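Local coordinates for protein cell divisionFtsK/SpoIIIE (Thermomonospora curvata, PDB 4NH0) that forms part of the ESX (type VII) secretion system that exports proteins such as EsxA and EsxB, with weak intrinsic ATPase activity, and is possibly its translocase, at residues A[942-947]-A[1073-1078]; A[336-341]-A[415-420]. One frame throughout, in Å; residues are numbered along the deposited sequence.

Contact 1: residues A[942-947]-A[1073-1078]; sequences PHFLVF and HLIIAR
In the third FtsK domain the strand that runs into the P-loop pairs in parallel with its neighbour, Phe944 to Phe947 matching Ile1075 to Arg1078. The axes lie 5.0 Å apart and 5° from parallel. Bonds alternate between Phe944 N to Leu1074 O (2.9 Å), Ile1076 N to Phe944 O, Val946 N to Ile1076 O and Arg1078 N to Val946 O. Two histidines extend this ladder at its start. His1073 ND1 gives its hydrogen to a lone pair of Pro942 O (2.8 Å), with NE2 bonded to Glu1039, a carboxylate that would favour a positive imidazole. His943 ND1 weakly accepts Leu1074 N (3.1 Å), which meets the ring at its edge, near the ring plane. Phe944, Val946, Ile1075 and Ala1077 face helix 954-968; there Val946 CG1 meets Ala1077 CB at 3.8 Å. On the other face Leu945 CD1 lies against Ile1076 CB (3.7 Å), with helix 1090-1097 beyond. Nearer the loop, Phe947 CE1 meets the extended Arg1078 chain at CD (3.9 Å), while Arg1078 NH1 bonds Gly1081 O. A buried strand leading into the phosphate-binding loop, paired in parallel with a neighbouring strand, is characteristic of P-loop NTPases.

Contact 2: residues A[336-341]-A[415-420]; sequences VLNFVL and PMPTLF
Val336 O takes two donors from Thr418: the backbone N at 3.1 Å and, more weakly, OG1 at 3.3 Å. The amide donor stands well above the carbonyl plane, 59° out of it. The hydroxyl reaches the same oxygen because chi1 of 56° sets OG1 between Thr418's backbone N and carbonyl carbon. From there the backbones join as parallel strands: Asn338 N bonds Thr418 O, Phe420 N bonds Asn338 O at 2.9 Å and Val340 N bonds Phe420 O. The first two of these are nearly straight at the hydrogen, and the short strand segments are turned 26° against each other. Strands 337-343 and 418-424 are neighbours in the parallel part of the first FtsK domain's sheet, an alpha/beta P-loop NTPase core, and 418-424 runs up to Glu425, the inferred active-site residue. Leu337, Phe339, Thr418 and Phe420 share one face. On it the two phenylalanine rings meet rim to rim, Phe339 CE1 lying 3.5 Å from Phe420 CD2, with each of the two atoms near the plane of the other ring. Phe339 CD1 also touches Phe420 CB at 3.7 Å, and Leu328 of helix 317-329 packs on both phenylalanines. Leu337 CD1 comes to 3.5 Å from Thr418 OG1. On the opposite face Leu419 CD1 reaches over Asn338 O and on to Val340 CG2, 3.7 Å away, while Arg387 of helix 371-394 touches the Leu419 side chain. Pro417 CB rests against the Val336-Leu337 peptide, just before strand 418-424 begins.

In the fold
The two contacts join different strand pairs in different ATPase domains: contact 1 in FtsK 3, contact 2 in FtsK 1. Their centres are 93 Å apart and their nearest atoms about 78 Å, on opposite sides of the chain's centre, so neither touches the other. Contact 1 sits beside a nucleotide site: the side chain of Ala1077 is about 4 Å from that of Lys954, an ATP-binding residue, and about 7 Å from both the bound ATP and the magnesium ion. Contact 2 lies away from the annotated sites. By strand order and the P-loop after 306-310, contact 1's counterparts in FtsK 1 are probably 306-310 and 452-458; contact 2 joins the next two strands outward.

Contact 1: residues A[942-947]-A[1073-1078]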
loop_
_atom_site.group_PDB
_atom_site.type_symbol
_atom_site.label_atom_id
_atom_site.label_comp_id
_atom_site.label_asym_id
_atom_site.label_seq_id
_atom_site.Cartn_x
_atom_site.Cartn_y
_atom_site.Cartn_z
ATOM N N PRO A 942 44.297 25.875 15.363
ATOM C CA PRO A 942 44.478 26.929 16.367
ATOM C C PRO A 942 43.323 27.923 16.502
ATOM O O PRO A 942 43.175 28.513 17.570
ATOM C CB PRO A 942 45.737 27.652 15.880
ATOM C CG PRO A 942 45.751 27.426 14.418
ATOM C CD PRO A 942 45.199 26.051 14.213
ATOM N N HIS A 943 42.523 28.109 15.458
ATOM C CA HIS A 943 41.516 29.168 15.474
ATOM C C HIS A 943 40.081 28.651 15.415
ATOM O O HIS A 943 39.839 27.487 15.102
ATOM C CB HIS A 943 41.755 30.133 14.313
ATOM C CG HIS A 943 43.165 30.628 14.221
ATOM N ND1 HIS A 943 43.686 31.558 15.094
ATOM C CD2 HIS A 943 44.162 30.323 13.357
ATOM C CE1 HIS A 943 44.944 31.803 14.774
ATOM N NE2 HIS A 943 45.257 31.066 13.724
ATOM N N PHE A 944 39.136 29.535 15.720
ATOM C CA PHE A 944 37.713 29.225 15.623
ATOM C C PHE A 944 36.908 30.491 15.343
ATOM O O PHE A 944 37.227 31.562 15.853
ATOM C CB PHE A 944 37.212 28.552 16.902
ATOM C CG PHE A 944 35.740 28.256 16.893
ATOM C CD1 PHE A 944 35.241 27.182 16.176
ATOM C CD2 PHE A 944 34.854 29.051 17.598
ATOM C CE1 PHE A 944 33.890 26.908 16.163
ATOM C CE2 PHE A 944 33.503 28.781 17.588
ATOM C CZ PHE A 944 33.020 27.709 16.871
ATOM N N LEU A 945 35.858 30.356 14.539
ATOM C CA LEU A 945 35.062 31.501 14.111
ATOM C C LEU A 945 33.574 31.165 14.068
ATOM O O LEU A 945 33.190 30.095 13.604
ATOM C CB LEU A 945 35.537 31.979 12.737
ATOM C CG LEU A 945 34.828 33.167 12.090
ATOM C CD1 LEU A 945 34.904 34.391 12.983
ATOM C CD2 LEU A 945 35.434 33.458 10.729
ATOM N N VAL A 946 32.734 32.077 14.548
ATOM C CA VAL A 946 31.297 31.826 14.587
ATOM C C VAL A 946 30.465 33.045 14.176
ATOM O O VAL A 946 30.657 34.146 14.689
ATOM C CB VAL A 946 30.856 31.355 15.995
ATOM C CG1 VAL A 946 31.428 32.259 17.074
ATOM C CG2 VAL A 946 29.341 31.283 16.095
ATOM N N PHE A 947 29.548 32.834 13.234
ATOM C CA PHE A 947 28.619 33.873 12.800
ATOM C C PHE A 947 27.215 33.591 13.325
ATOM O O PHE A 947 26.852 32.437 13.549
ATOM C CB PHE A 947 28.585 33.973 11.273
ATOM C CG PHE A 947 29.898 34.353 10.654
ATOM C CD1 PHE A 947 30.236 35.684 10.475
ATOM C CD2 PHE A 947 30.789 33.381 10.236
ATOM C CE1 PHE A 947 31.441 36.036 9.901
ATOM C CE2 PHE A 947 31.994 33.727 9.660
ATOM C CZ PHE A 947 32.319 35.057 9.493
ATOM N N HIS A 1073 46.045 31.863 19.477
ATOM C CA HIS A 1073 44.731 31.313 19.164
ATOM C C HIS A 1073 43.694 32.425 19.043
ATOM O O HIS A 1073 43.611 33.303 19.901
ATOM C CB HIS A 1073 44.294 30.309 20.230
ATOM C CG HIS A 1073 45.194 29.119 20.348
ATOM N ND1 HIS A 1073 45.336 28.191 19.340
ATOM C CD2 HIS A 1073 45.993 28.702 21.358
ATOM C CE1 HIS A 1073 46.187 27.256 19.722
ATOM N NE2 HIS A 1073 46.600 27.542 20.942
ATOM N N LEU A 1074 42.905 32.383 17.974
ATOM C CA LEU A 1074 41.863 33.379 17.757
ATOM C C LEU A 1074 40.474 32.766 17.868
ATOM O O LEU A 1074 40.129 31.842 17.132
ATOM C CB LEU A 1074 42.030 34.044 16.390
ATOM C CG LEU A 1074 42.654 35.440 16.380
ATOM C CD1 LEU A 1074 41.733 36.434 17.064
ATOM C CD2 LEU A 1074 44.016 35.426 17.050
ATOM N N ILE A 1075 39.682 33.288 18.798
ATOM C CA ILE A 1075 38.306 32.849 18.975
ATOM C C ILE A 1075 37.379 34.041 18.786
ATOM O O ILE A 1075 37.288 34.913 19.650
ATOM C CB ILE A 1075 38.084 32.220 20.360
ATOM C CG1 ILE A 1075 39.159 31.169 20.642
ATOM C CG2 ILE A 1075 36.700 31.604 20.448
ATOM C CD1 ILE A 1075 39.029 30.508 21.986
ATOM N N ILE A 1076 36.691 34.074 17.649
ATOM C CA ILE A 1076 35.970 35.267 17.226
ATOM C C ILE A 1076 34.481 35.019 16.997
ATOM O O ILE A 1076 34.094 34.016 16.401
ATOM C CB ILE A 1076 36.587 35.837 15.928
ATOM C CG1 ILE A 1076 38.063 36.168 16.137
ATOM C CG2 ILE A 1076 35.840 37.069 15.464
ATOM C CD1 ILE A 1076 38.753 36.666 14.892
ATOM N N ALA A 1077 33.654 35.940 17.483
ATOM C CA ALA A 1077 32.225 35.925 17.201
ATOM C C ALA A 1077 31.815 37.213 16.497
ATOM O O ALA A 1077 32.198 38.304 16.915
ATOM C CB ALA A 1077 31.430 35.746 18.474
ATOM N N ARG A 1078 31.032 37.085 15.430
ATOM C CA ARG A 1078 30.587 38.251 14.680
ATOM C C ARG A 1078 29.097 38.178 14.374
ATOM O O ARG A 1078 28.551 37.096 14.161
ATOM C CB ARG A 1078 31.380 38.386 13.378
ATOM C CG ARG A 1078 31.150 39.704 12.658
ATOM C CD ARG A 1078 31.775 39.717 11.276
ATOM N NE ARG A 1078 31.544 40.993 10.606
ATOM C CZ ARG A 1078 30.354 41.407 10.185
ATOM N NH1 ARG A 1078 29.284 40.647 10.365
ATOM N NH2 ARG A 1078 30.232 42.582 9.586
#

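Contact 2: residues A[336-341]-A[415-420]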
loop_
_atom_site.group_PDB
_atom_site.type_symbol
_atom_site.label_atom_id
_atom_site.label_comp_id
_atom_site.label_asym_id
_atom_site.label_seq_id
_atom_site.Cartn_x
_atom_site.Cartn_y
_atom_site.Cartn_z
ATOM N N VAL A 336 -30.410 -32.267 -8.973
ATOM C CA VAL A 336 -30.117 -32.811 -10.295
ATOM C C VAL A 336 -30.095 -31.752 -11.394
ATOM O O VAL A 336 -29.819 -32.065 -12.551
ATOM C CB VAL A 336 -31.140 -33.891 -10.691
ATOM C CG1 VAL A 336 -31.069 -35.066 -9.732
ATOM C CG2 VAL A 336 -32.541 -33.307 -10.726
ATOM N N LEU A 337 -30.372 -30.502 -11.037
ATOM C CA LEU A 337 -30.403 -29.433 -12.031
ATOM C C LEU A 337 -30.082 -28.061 -11.447
ATOM O O LEU A 337 -30.723 -27.615 -10.495
ATOM C CB LEU A 337 -31.771 -29.393 -12.713
ATOM C CG LEU A 337 -31.954 -28.329 -13.794
ATOM C CD1 LEU A 337 -30.920 -28.505 -14.891
ATOM C CD2 LEU A 337 -33.358 -28.389 -14.366
ATOM N N ASN A 338 -29.090 -27.395 -12.029
ATOM C CA ASN A 338 -28.739 -26.033 -11.639
ATOM C C ASN A 338 -28.729 -25.090 -12.837
ATOM O O ASN A 338 -28.427 -25.501 -13.956
ATOM C CB ASN A 338 -27.378 -26.005 -10.942
ATOM C CG ASN A 338 -27.438 -26.541 -9.525
ATOM O OD1 ASN A 338 -28.516 -26.714 -8.960
ATOM N ND2 ASN A 338 -26.274 -26.798 -8.941
ATOM N N PHE A 339 -29.057 -23.824 -12.597
ATOM C CA PHE A 339 -29.141 -22.841 -13.672
ATOM C C PHE A 339 -28.062 -21.768 -13.585
ATOM O O PHE A 339 -27.624 -21.394 -12.499
ATOM C CB PHE A 339 -30.511 -22.158 -13.671
ATOM C CG PHE A 339 -31.651 -23.077 -13.993
ATOM C CD1 PHE A 339 -31.878 -23.489 -15.294
ATOM C CD2 PHE A 339 -32.509 -23.508 -12.999
ATOM C CE1 PHE A 339 -32.932 -24.329 -15.593
ATOM C CE2 PHE A 339 -33.563 -24.348 -13.292
ATOM C CZ PHE A 339 -33.775 -24.759 -14.590
ATOM N N VAL A 340 -27.639 -21.285 -14.747
ATOM C CA VAL A 340 -26.833 -20.076 -14.840
ATOM C C VAL A 340 -27.528 -19.128 -15.805
ATOM O O VAL A 340 -27.429 -19.279 -17.022
ATOM C CB VAL A 340 -25.399 -20.358 -15.317
ATOM C CG1 VAL A 340 -24.630 -19.057 -15.473
ATOM C CG2 VAL A 340 -24.689 -21.276 -14.341
ATOM N N LEU A 341 -28.250 -18.161 -15.252
ATOM C CA LEU A 341 -29.068 -17.265 -16.055
ATOM C C LEU A 341 -28.310 -15.988 -16.398
ATOM O O LEU A 341 -27.961 -15.205 -15.517
ATOM C CB LEU A 341 -30.364 -16.941 -15.315
ATOM C CG LEU A 341 -31.094 -18.189 -14.813
ATOM C CD1 LEU A 341 -32.334 -17.823 -14.016
ATOM C CD2 LEU A 341 -31.447 -19.104 -15.974
ATOM N N PRO A 415 -24.048 -35.653 -5.260
ATOM C CA PRO A 415 -24.862 -35.348 -6.437
ATOM C C PRO A 415 -24.188 -34.302 -7.315
ATOM O O PRO A 415 -23.760 -33.266 -6.808
ATOM C CB PRO A 415 -26.163 -34.802 -5.837
ATOM C CG PRO A 415 -26.193 -35.326 -4.440
ATOM C CD PRO A 415 -24.763 -35.376 -4.003
ATOM N N MET A 416 -24.073 -34.581 -8.607
ATOM C CA MET A 416 -23.585 -33.584 -9.549
ATOM C C MET A 416 -24.660 -33.301 -10.585
ATOM O O MET A 416 -24.858 -34.083 -11.514
ATOM C CB MET A 416 -22.293 -34.039 -10.225
ATOM C CG MET A 416 -21.655 -32.960 -11.085
ATOM S SD MET A 416 -20.116 -33.482 -11.859
ATOM C CE MET A 416 -20.674 -34.915 -12.774
ATOM N N PRO A 417 -25.364 -32.175 -10.419
ATOM C CA PRO A 417 -26.494 -31.779 -11.262
ATOM C C PRO A 417 -26.057 -31.340 -12.651
ATOM O O PRO A 417 -24.949 -30.836 -12.808
ATOM C CB PRO A 417 -27.098 -30.607 -10.491
ATOM C CG PRO A 417 -25.941 -30.005 -9.790
ATOM C CD PRO A 417 -25.062 -31.157 -9.397
ATOM N N THR A 418 -26.916 -31.532 -13.646
ATOM C CA THR A 418 -26.650 -31.000 -14.973
ATOM C C THR A 418 -26.759 -29.484 -14.922
ATOM O O THR A 418 -27.560 -28.942 -14.161
ATOM C CB THR A 418 -27.621 -31.553 -16.030
ATOM O OG1 THR A 418 -28.969 -31.285 -15.629
ATOM C CG2 THR A 418 -27.436 -33.050 -16.192
ATOM N N LEU A 419 -25.952 -28.801 -15.721
ATOM C CA LEU A 419 -25.953 -27.346 -15.717
ATOM C C LEU A 419 -26.625 -26.789 -16.963
ATOM O O LEU A 419 -26.220 -27.086 -18.085
ATOM C CB LEU A 419 -24.527 -26.809 -15.606
ATOM C CG LEU A 419 -24.424 -25.298 -15.408
ATOM C CD1 LEU A 419 -25.155 -24.891 -14.144
ATOM C CD2 LEU A 419 -22.972 -24.858 -15.356
ATOM N N PHE A 420 -27.659 -25.981 -16.758
ATOM C CA PHE A 420 -28.349 -25.329 -17.862
ATOM C C PHE A 420 -27.959 -23.859 -17.920
ATOM O O PHE A 420 -28.226 -23.100 -16.990
ATOM C CB PHE A 420 -29.864 -25.470 -17.718
ATOM C CG PHE A 420 -30.625 -25.137 -18.970
ATOM C CD1 PHE A 420 -29.998 -25.156 -20.204
ATOM C CD2 PHE A 420 -31.965 -24.795 -18.911
ATOM C CE1 PHE A 420 -30.695 -24.847 -21.355
ATOM C CE2 PHE A 420 -32.665 -24.484 -20.059
ATOM C CZ PHE A 420 -32.029 -24.510 -21.282
#